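Local coordinates for protein metallophosphoesterase (Sphaerobacter thermophilus, PDB 3RQZ) that binds two zinc ions and, as a member of the calcineurin-like metallophosphoesterase superfamily, probably hydrolyses phosphate esters, at residues R5-S10 with E20-D25; E50-L55 with L98-S103; P105-D110 with T114-S119. All coordinates share one frame; numbering follows the deposited sequence.

The three contacts follow one another along the chain without nesting or crossing. Contact 1 comes first: after a six-residue connection from strand 6-9 the chain returns as helix 16-26 and packs on the strand it has just left. Contact 2 closes a much longer loop, of 42 residues, bringing helix 95-103 against helix 45-55. Contact 3 opens directly afterwards and turns back through a two-residue connection, pairing strands 107-110 and 113-116 as a hairpin. Contacts 1 and 2 touch, Leu23 CD1 lying 3.6 Å from Leu55 CD1, whereas contacts 2 and 3 are joined through the chain. Contact 1 belongs to the six-stranded sheet, contact 3 to the five-stranded one.

Contact 1: residues R5-S10 with E20-D25; sequences RILIIS and EAVLSD
The first beta-alpha-beta unit of the chain, strand 6-9, helix 16-26 and strand 31-34, supplies this contact, in which Leu7 and Ile9 of the strand meet Val22 and Leu23 of the helix. Strand and helix segments run nearly antiparallel, their directions 159° apart, with the axes 10.5 Å from each other at closest approach. That spacing is bridged by methyl groups. Leu7 carries both of its branches to the helix: CD1 lies 4.1 Å from Val22 CG1, while CD2 comes to 3.7 Å from Leu23 CD2. With CG anti to the backbone N (chi1 169°), both Leu7 methyls are carried out to the helix, where the side chain meets that of Leu23 roughly perpendicularly. A beta-alpha-beta crossover of this kind lays its helix over one face of the sheet, and the alternation of the strand fits: Leu7 and Ile9 point to the helix, whereas Ile8 between them packs with Phe206 and Trp33. Ile9 uses its CG2 branch, 4.0 Å from Val22 CG1, so that this one valine methyl meets both strand residues. Other strands of the sheet extend the apolar layer, Leu23 also touching Ile32 and Val22 touching Ala201 and Val218. The strand leads on to the metal site: zinc ligand Asp11 follows Ser10 directly, and the side chain of Ile9 lies about 12 Å from a bound zinc ion.

Contact 2: residues E50-L55 with L98-S103; sequences ELVRVL and LQYLES
One face of the Tyr100 ring carries the aliphatic part of Arg53, whose CB stands 3.8 Å from the ring centroid and only 11° off the ring normal, a CH-pi contact. Farther along the extended arginine chain, CG lies 3.6 Å from Tyr100 CD1, and the guanidinium passes with one face over Tyr100 CB, NH1 being the nearer atom. The guanidinium plane is turned 26° from the ring plane. Water 2 sits in plane at the guanidinium edge, accepting from NH1 and donating to Gln99 OE1. CG anti to the backbone N (chi1 175°) carries the Tyr100 ring toward Arg53, and the two side chains run antiparallel, each reaching toward the backbone of the other's helix. In this calcineurin-like fold the arginine-tyrosine pair brings helix 95-103 against helix 45-55, whose Val52 also packs on Ser34 of strand 31-34. The phenol end reaches helix 45-55, Tyr100 OH being 3.6 Å from Arg53 CA. Water 1 bridges there, accepting from Tyr100 OH at 2.8 Å and donating to Arg53 O at 2.7 Å; the hydroxyl is also hydrogen-bonded to Ser60 OG. Val52 CG1 lies 4.0 Å from Tyr100 OH.

Contact 3: residues P105-D110 with T114-S119; sequences PNRMID and TVVHGS
Thr114 and Met108 have the most surface buried here, followed about equally by Val115 and Arg107. Met108, a selenomethionine, and Val115 form an antiparallel hydrogen-bonded pair: Met108 N donates to Val115 O at 2.9 Å, nearly straight at 169° and in the carbonyl plane, while Val115 N donates to Met108 O at 2.7 Å. Both side chains start on the same face, the end of Met108 turning away from the strand of Val115, and each touches Ile59. Thr114 belongs to the other face, paired with Ile109. Its CG2, anti to the backbone N, comes 4.1 Å from Arg107 CG, while OG1 lies 4.0 Å from Ile109 CG1 and is hydrogen-bonded to Thr143 OG1. Along that face Arg107 and Val116 lie side by side, with Arg107 CG 3.6 Å from Val116 CG1; the arginine then bends at chi3 (-41°), and its NH2 donates to Pro120 O. Water 3 connects Asn106 O with His117 N, and the His117 ring meets that of zinc ligand His150. These antiparallel pairs, with a two-residue connection between strands 107-110 and 113-116, make a beta hairpin, here the edge of a five-stranded mixed sheet with 107-110 outermost.

Contact 1: residues R5-S10 with E20-D25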
loop_
_atom_site.group_PDB
_atom_site.type_symbol
_atom_site.label_atom_id
_atom_site.label_comp_id
_atom_site.label_asym_id
_atom_site.label_seq_id
_atom_site.Cartn_x
_atom_site.Cartn_y
_atom_site.Cartn_z
ATOM N N ARG A 5 -11.910 -12.643 7.879
ATOM C CA ARG A 5 -11.802 -11.967 6.590
ATOM C C ARG A 5 -11.033 -10.657 6.780
ATOM O O ARG A 5 -11.473 -9.799 7.527
ATOM C CB ARG A 5 -13.207 -11.722 6.060
ATOM C CG ARG A 5 -13.298 -11.540 4.560
ATOM C CD ARG A 5 -14.756 -11.634 4.067
ATOM N NE ARG A 5 -14.823 -11.073 2.719
ATOM C CZ ARG A 5 -15.035 -9.785 2.439
ATOM N NH1 ARG A 5 -15.035 -9.368 1.181
ATOM N NH2 ARG A 5 -15.258 -8.909 3.403
ATOM N N ILE A 6 -9.891 -10.512 6.104
ATOM C CA ILE A 6 -8.928 -9.435 6.379
ATOM C C ILE A 6 -8.707 -8.556 5.168
ATOM O O ILE A 6 -8.387 -9.057 4.094
ATOM C CB ILE A 6 -7.550 -9.995 6.813
ATOM C CG1 ILE A 6 -7.712 -10.839 8.073
ATOM C CG2 ILE A 6 -6.526 -8.839 7.014
ATOM C CD1 ILE A 6 -6.503 -11.625 8.437
ATOM N N LEU A 7 -8.900 -7.250 5.345
ATOM C CA LEU A 7 -8.642 -6.289 4.283
ATOM C C LEU A 7 -7.162 -5.902 4.288
ATOM O O LEU A 7 -6.654 -5.441 5.279
ATOM C CB LEU A 7 -9.571 -5.062 4.433
ATOM C CG LEU A 7 -9.258 -3.843 3.548
ATOM C CD1 LEU A 7 -9.405 -4.160 2.047
ATOM C CD2 LEU A 7 -10.142 -2.658 3.890
ATOM N N ILE A 8 -6.484 -6.096 3.171
ATOM C CA ILE A 8 -5.087 -5.704 3.046
ATOM C C ILE A 8 -4.971 -4.543 2.075
ATOM O O ILE A 8 -5.407 -4.648 0.922
ATOM C CB ILE A 8 -4.188 -6.886 2.587
ATOM C CG1 ILE A 8 -4.362 -8.086 3.555
ATOM C CG2 ILE A 8 -2.698 -6.419 2.485
ATOM C CD1 ILE A 8 -3.491 -9.289 3.228
ATOM N N ILE A 9 -4.387 -3.437 2.541
ATOM C CA ILE A 9 -4.252 -2.235 1.724
ATOM C C ILE A 9 -2.826 -1.709 1.760
ATOM O O ILE A 9 -2.063 -1.954 2.724
ATOM C CB ILE A 9 -5.248 -1.061 2.153
ATOM C CG1 ILE A 9 -5.036 -0.645 3.638
ATOM C CG2 ILE A 9 -6.708 -1.453 1.840
ATOM C CD1 ILE A 9 -5.906 0.531 4.110
ATOM N N SER A 10 -2.472 -0.978 0.719
ATOM C CA SER A 10 -1.164 -0.368 0.624
ATOM C C SER A 10 -1.254 0.893 -0.213
ATOM O O SER A 10 -2.152 1.025 -1.069
ATOM C CB SER A 10 -0.166 -1.348 -0.010
ATOM O OG SER A 10 1.165 -0.874 0.112
ATOM N N GLU A 20 -11.981 5.658 1.165
ATOM C CA GLU A 20 -13.400 5.476 1.541
ATOM C C GLU A 20 -14.129 4.536 0.578
ATOM O O GLU A 20 -14.987 3.770 0.993
ATOM C CB GLU A 20 -14.132 6.821 1.633
ATOM C CG GLU A 20 -13.608 7.700 2.777
ATOM C CD GLU A 20 -14.268 9.064 2.794
ATOM O OE1 GLU A 20 -14.306 9.741 1.731
ATOM O OE2 GLU A 20 -14.760 9.465 3.866
ATOM N N ALA A 21 -13.775 4.594 -0.703
ATOM C CA ALA A 21 -14.372 3.727 -1.714
ATOM C C ALA A 21 -13.972 2.285 -1.402
ATOM O O ALA A 21 -14.821 1.366 -1.455
ATOM C CB ALA A 21 -13.920 4.128 -3.127
ATOM N N VAL A 22 -12.697 2.082 -1.058
ATOM C CA VAL A 22 -12.239 0.738 -0.707
ATOM C C VAL A 22 -12.936 0.183 0.550
ATOM O O VAL A 22 -13.416 -0.976 0.552
ATOM C CB VAL A 22 -10.684 0.673 -0.563
ATOM C CG1 VAL A 22 -10.254 -0.576 0.194
ATOM C CG2 VAL A 22 -10.019 0.720 -1.916
ATOM N N LEU A 23 -12.991 1.002 1.607
ATOM C CA LEU A 23 -13.625 0.590 2.866
ATOM C C LEU A 23 -15.090 0.178 2.659
ATOM O O LEU A 23 -15.512 -0.832 3.219
ATOM C CB LEU A 23 -13.487 1.691 3.924
ATOM C CG LEU A 23 -12.036 1.880 4.387
ATOM C CD1 LEU A 23 -11.857 3.081 5.306
ATOM C CD2 LEU A 23 -11.470 0.635 5.040
ATOM N N SER A 24 -15.851 0.930 1.855
ATOM C CA SER A 24 -17.243 0.550 1.578
ATOM C C SER A 24 -17.256 -0.703 0.704
ATOM O O SER A 24 -18.081 -1.576 0.926
ATOM C CB SER A 24 -18.113 1.644 0.907
ATOM O OG SER A 24 -17.592 2.961 1.046
ATOM N N ASP A 25 -16.352 -0.798 -0.268
ATOM C CA ASP A 25 -16.334 -1.962 -1.180
ATOM C C ASP A 25 -15.994 -3.285 -0.469
ATOM O O ASP A 25 -16.562 -4.319 -0.799
ATOM C CB ASP A 25 -15.366 -1.746 -2.361
ATOM C CG ASP A 25 -15.698 -2.626 -3.562
ATOM O OD1 ASP A 25 -16.840 -2.506 -4.082
ATOM O OD2 ASP A 25 -14.833 -3.440 -3.984
#

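Contact 2: residues E50-L55 with L98-S103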
loop_
_atom_site.group_PDB
_atom_site.type_symbol
_atom_site.label_atom_id
_atom_site.label_comp_id
_atom_site.label_asym_id
_atom_site.label_seq_id
_atom_site.Cartn_x
_atom_site.Cartn_y
_atom_site.Cartn_z
ATOM N N GLU A 50 -5.285 9.437 10.146
ATOM C CA GLU A 50 -6.252 9.275 11.237
ATOM C C GLU A 50 -7.057 7.989 11.079
ATOM O O GLU A 50 -7.223 7.232 12.047
ATOM C CB GLU A 50 -7.156 10.513 11.362
ATOM C CG GLU A 50 -6.360 11.741 11.822
ATOM C CD GLU A 50 -7.083 13.063 11.608
ATOM O OE1 GLU A 50 -8.307 13.047 11.400
ATOM O OE2 GLU A 50 -6.429 14.132 11.680
ATOM N N LEU A 51 -7.499 7.719 9.855
ATOM C CA LEU A 51 -8.248 6.500 9.545
ATOM C C LEU A 51 -7.459 5.210 9.715
ATOM O O LEU A 51 -7.916 4.272 10.392
ATOM C CB LEU A 51 -8.740 6.533 8.100
ATOM C CG LEU A 51 -10.025 7.295 7.877
ATOM C CD1 LEU A 51 -10.320 7.301 6.411
ATOM C CD2 LEU A 51 -11.125 6.607 8.610
ATOM N N VAL A 52 -6.290 5.155 9.074
ATOM C CA VAL A 52 -5.419 3.975 9.180
ATOM C C VAL A 52 -5.037 3.669 10.640
ATOM O O VAL A 52 -5.027 2.487 11.068
ATOM C CB VAL A 52 -4.160 4.088 8.258
ATOM C CG1 VAL A 52 -3.124 2.972 8.603
ATOM C CG2 VAL A 52 -4.577 3.980 6.788
ATOM N N ARG A 53 -4.729 4.712 11.411
ATOM C CA ARG A 53 -4.388 4.545 12.837
ATOM C C ARG A 53 -5.454 3.738 13.601
ATOM O O ARG A 53 -5.127 2.766 14.325
ATOM C CB ARG A 53 -4.193 5.902 13.513
ATOM C CG ARG A 53 -3.938 5.808 15.011
ATOM C CD ARG A 53 -3.558 7.167 15.586
ATOM N NE ARG A 53 -2.967 7.006 16.904
ATOM C CZ ARG A 53 -2.207 7.901 17.506
ATOM N NH1 ARG A 53 -1.919 9.070 16.909
ATOM N NH2 ARG A 53 -1.722 7.609 18.702
ATOM N N VAL A 54 -6.716 4.149 13.441
ATOM C CA VAL A 54 -7.838 3.538 14.161
ATOM C C VAL A 54 -8.135 2.133 13.591
ATOM O O VAL A 54 -8.372 1.176 14.341
ATOM C CB VAL A 54 -9.141 4.448 14.077
ATOM C CG1 VAL A 54 -10.378 3.690 14.566
ATOM C CG2 VAL A 54 -8.962 5.706 14.893
ATOM N N LEU A 55 -8.091 2.016 12.266
ATOM C CA LEU A 55 -8.538 0.805 11.568
ATOM C C LEU A 55 -7.539 -0.350 11.477
ATOM O O LEU A 55 -7.936 -1.498 11.251
ATOM C CB LEU A 55 -9.010 1.157 10.163
ATOM C CG LEU A 55 -10.265 2.025 10.081
ATOM C CD1 LEU A 55 -10.558 2.320 8.610
ATOM C CD2 LEU A 55 -11.458 1.340 10.732
ATOM N N LEU A 98 2.497 12.785 13.150
ATOM C CA LEU A 98 3.938 12.538 13.244
ATOM C C LEU A 98 4.269 11.449 14.273
ATOM O O LEU A 98 5.058 10.555 13.992
ATOM C CB LEU A 98 4.700 13.843 13.553
ATOM C CG LEU A 98 4.489 14.875 12.417
ATOM C CD1 LEU A 98 4.839 16.314 12.874
ATOM C CD2 LEU A 98 5.283 14.444 11.167
ATOM N N GLN A 99 3.668 11.523 15.459
ATOM C CA GLN A 99 3.914 10.503 16.500
ATOM C C GLN A 99 3.474 9.123 16.043
ATOM O O GLN A 99 4.142 8.121 16.304
ATOM C CB GLN A 99 3.193 10.859 17.803
ATOM C CG GLN A 99 3.787 12.052 18.546
ATOM C CD GLN A 99 2.877 12.504 19.677
ATOM O OE1 GLN A 99 2.045 11.741 20.137
ATOM N NE2 GLN A 99 3.022 13.751 20.111
ATOM N N TYR A 100 2.340 9.055 15.360
ATOM C CA TYR A 100 1.879 7.763 14.912
ATOM C C TYR A 100 2.834 7.144 13.871
ATOM O O TYR A 100 3.188 5.970 13.955
ATOM C CB TYR A 100 0.448 7.846 14.333
ATOM C CG TYR A 100 -0.006 6.537 13.739
ATOM C CD1 TYR A 100 -0.382 5.473 14.564
ATOM C CD2 TYR A 100 -0.080 6.370 12.349
ATOM C CE1 TYR A 100 -0.793 4.242 14.026
ATOM C CE2 TYR A 100 -0.488 5.161 11.790
ATOM C CZ TYR A 100 -0.854 4.087 12.651
ATOM O OH TYR A 100 -1.279 2.888 12.114
ATOM N N LEU A 101 3.176 7.928 12.858
ATOM C CA LEU A 101 4.092 7.462 11.807
ATOM C C LEU A 101 5.437 7.063 12.388
ATOM O O LEU A 101 5.964 6.028 12.001
ATOM C CB LEU A 101 4.237 8.479 10.687
ATOM C CG LEU A 101 2.955 8.737 9.878
ATOM C CD1 LEU A 101 3.234 9.863 8.920
ATOM C CD2 LEU A 101 2.406 7.481 9.146
ATOM N N GLU A 102 5.960 7.871 13.322
ATOM C CA GLU A 102 7.209 7.565 14.003
ATOM C C GLU A 102 7.145 6.255 14.773
ATOM O O GLU A 102 8.176 5.607 15.002
ATOM C CB GLU A 102 7.617 8.710 14.949
ATOM C CG GLU A 102 8.095 9.950 14.193
ATOM C CD GLU A 102 8.133 11.248 15.035
ATOM O OE1 GLU A 102 7.957 11.186 16.275
ATOM O OE2 GLU A 102 8.345 12.337 14.447
ATOM N N SER A 103 5.939 5.837 15.161
ATOM C CA SER A 103 5.851 4.643 15.992
ATOM C C SER A 103 5.924 3.364 15.178
ATOM O O SER A 103 6.170 2.287 15.750
ATOM C CB SER A 103 4.568 4.679 16.838
ATOM O OG SER A 103 3.408 4.368 16.061
HETATM O O HOH W 1 -2.741 1.577 14.094
HETATM O O HOH W 2 -0.540 10.466 19.162
#

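Contact 3: residues P105-D110 with T114-S119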
loop_
_atom_site.group_PDB
_atom_site.type_symbol
_atom_site.label_atom_id
_atom_site.label_comp_id
_atom_site.label_asym_id
_atom_site.label_seq_id
_atom_site.Cartn_x
_atom_site.Cartn_y
_atom_site.Cartn_z
ATOM N N PRO A 105 6.600 0.121 12.895
ATOM C CA PRO A 105 7.682 -0.786 12.577
ATOM C C PRO A 105 7.869 -0.849 11.053
ATOM O O PRO A 105 6.945 -0.513 10.278
ATOM C CB PRO A 105 7.146 -2.110 13.119
ATOM C CG PRO A 105 5.658 -2.038 12.778
ATOM C CD PRO A 105 5.330 -0.600 13.123
ATOM N N ASN A 106 9.058 -1.210 10.596
ATOM C CA ASN A 106 9.189 -1.449 9.149
ATOM C C ASN A 106 8.834 -2.884 8.749
ATOM O O ASN A 106 8.771 -3.210 7.579
ATOM C CB ASN A 106 10.562 -0.965 8.625
ATOM C CG ASN A 106 11.723 -1.793 9.102
ATOM O OD1 ASN A 106 11.573 -2.944 9.440
ATOM N ND2 ASN A 106 12.913 -1.192 9.106
ATOM N N ARG A 107 8.590 -3.745 9.741
ATOM C CA ARG A 107 8.337 -5.145 9.456
ATOM C C ARG A 107 7.453 -5.718 10.533
ATOM O O ARG A 107 7.740 -5.567 11.717
ATOM C CB ARG A 107 9.647 -5.945 9.391
ATOM C CG ARG A 107 9.506 -7.425 8.846
ATOM C CD ARG A 107 10.696 -8.327 9.216
ATOM N NE ARG A 107 11.981 -7.662 9.087
ATOM C CZ ARG A 107 12.760 -7.725 8.006
ATOM N NH1 ARG A 107 13.899 -7.051 7.980
ATOM N NH2 ARG A 107 12.414 -8.464 6.962
HETATM N N MSE A 108 6.427 -6.449 10.136
HETATM C CA MSE A 108 5.682 -7.255 11.103
HETATM C C MSE A 108 5.740 -8.740 10.727
HETATM O O MSE A 108 5.523 -9.107 9.570
HETATM C CB MSE A 108 4.234 -6.757 11.203
HETATM C CG MSE A 108 4.126 -5.375 11.977
HETATM SE SE MSE A 108 4.545 -5.614 13.891
HETATM C CE MSE A 108 3.269 -7.002 14.195
ATOM N N ILE A 109 6.091 -9.573 11.700
ATOM C CA ILE A 109 6.049 -11.040 11.565
ATOM C C ILE A 109 5.026 -11.562 12.567
ATOM O O ILE A 109 5.165 -11.311 13.775
ATOM C CB ILE A 109 7.424 -11.708 11.847
ATOM C CG1 ILE A 109 8.522 -11.149 10.914
ATOM C CG2 ILE A 109 7.330 -13.281 11.707
ATOM C CD1 ILE A 109 9.950 -11.428 11.402
ATOM N N ASP A 110 3.979 -12.238 12.082
ATOM C CA ASP A 110 2.987 -12.852 12.968
ATOM C C ASP A 110 2.481 -14.135 12.327
ATOM O O ASP A 110 1.837 -14.083 11.274
ATOM C CB ASP A 110 1.775 -11.924 13.224
ATOM C CG ASP A 110 0.802 -12.508 14.261
ATOM O OD1 ASP A 110 1.194 -13.435 15.043
ATOM O OD2 ASP A 110 -0.357 -12.040 14.319
ATOM N N THR A 114 4.559 -12.417 6.996
ATOM C CA THR A 114 5.501 -11.343 7.194
ATOM C C THR A 114 4.939 -10.215 6.355
ATOM O O THR A 114 4.410 -10.470 5.240
ATOM C CB THR A 114 6.910 -11.741 6.689
ATOM O OG1 THR A 114 7.386 -12.858 7.463
ATOM C CG2 THR A 114 7.881 -10.554 6.799
ATOM N N VAL A 115 5.005 -8.979 6.881
ATOM C CA VAL A 115 4.453 -7.820 6.163
ATOM C C VAL A 115 5.476 -6.672 6.186
ATOM O O VAL A 115 5.989 -6.308 7.268
ATOM C CB VAL A 115 3.136 -7.321 6.810
ATOM C CG1 VAL A 115 2.613 -6.046 6.017
ATOM C CG2 VAL A 115 2.080 -8.449 6.854
ATOM N N VAL A 116 5.798 -6.154 4.999
ATOM C CA VAL A 116 6.724 -5.038 4.807
ATOM C C VAL A 116 6.172 -4.155 3.680
ATOM O O VAL A 116 5.291 -4.551 2.902
ATOM C CB VAL A 116 8.158 -5.507 4.383
ATOM C CG1 VAL A 116 8.882 -6.240 5.551
ATOM C CG2 VAL A 116 8.086 -6.440 3.124
ATOM N N HIS A 117 6.692 -2.939 3.589
ATOM C CA HIS A 117 6.265 -2.069 2.537
ATOM C C HIS A 117 6.890 -2.464 1.200
ATOM O O HIS A 117 6.228 -2.447 0.168
ATOM C CB HIS A 117 6.674 -0.628 2.862
ATOM C CG HIS A 117 6.280 0.336 1.793
ATOM N ND1 HIS A 117 4.961 0.624 1.526
ATOM C CD2 HIS A 117 7.018 1.060 0.912
ATOM C CE1 HIS A 117 4.900 1.487 0.522
ATOM N NE2 HIS A 117 6.136 1.772 0.138
ATOM N N GLY A 118 8.178 -2.750 1.216
ATOM C CA GLY A 118 8.935 -2.954 -0.026
ATOM C C GLY A 118 9.348 -4.408 -0.184
ATOM O O GLY A 118 8.758 -5.157 -0.965
ATOM N N SER A 119 10.351 -4.841 0.565
ATOM C CA SER A 119 10.769 -6.216 0.433
ATOM C C SER A 119 11.323 -6.741 1.752
ATOM O O SER A 119 11.768 -5.948 2.600
ATOM C CB SER A 119 11.821 -6.354 -0.672
ATOM O OG SER A 119 13.105 -6.140 -0.114
HETATM O O HOH W 3 7.893 -1.447 5.655
#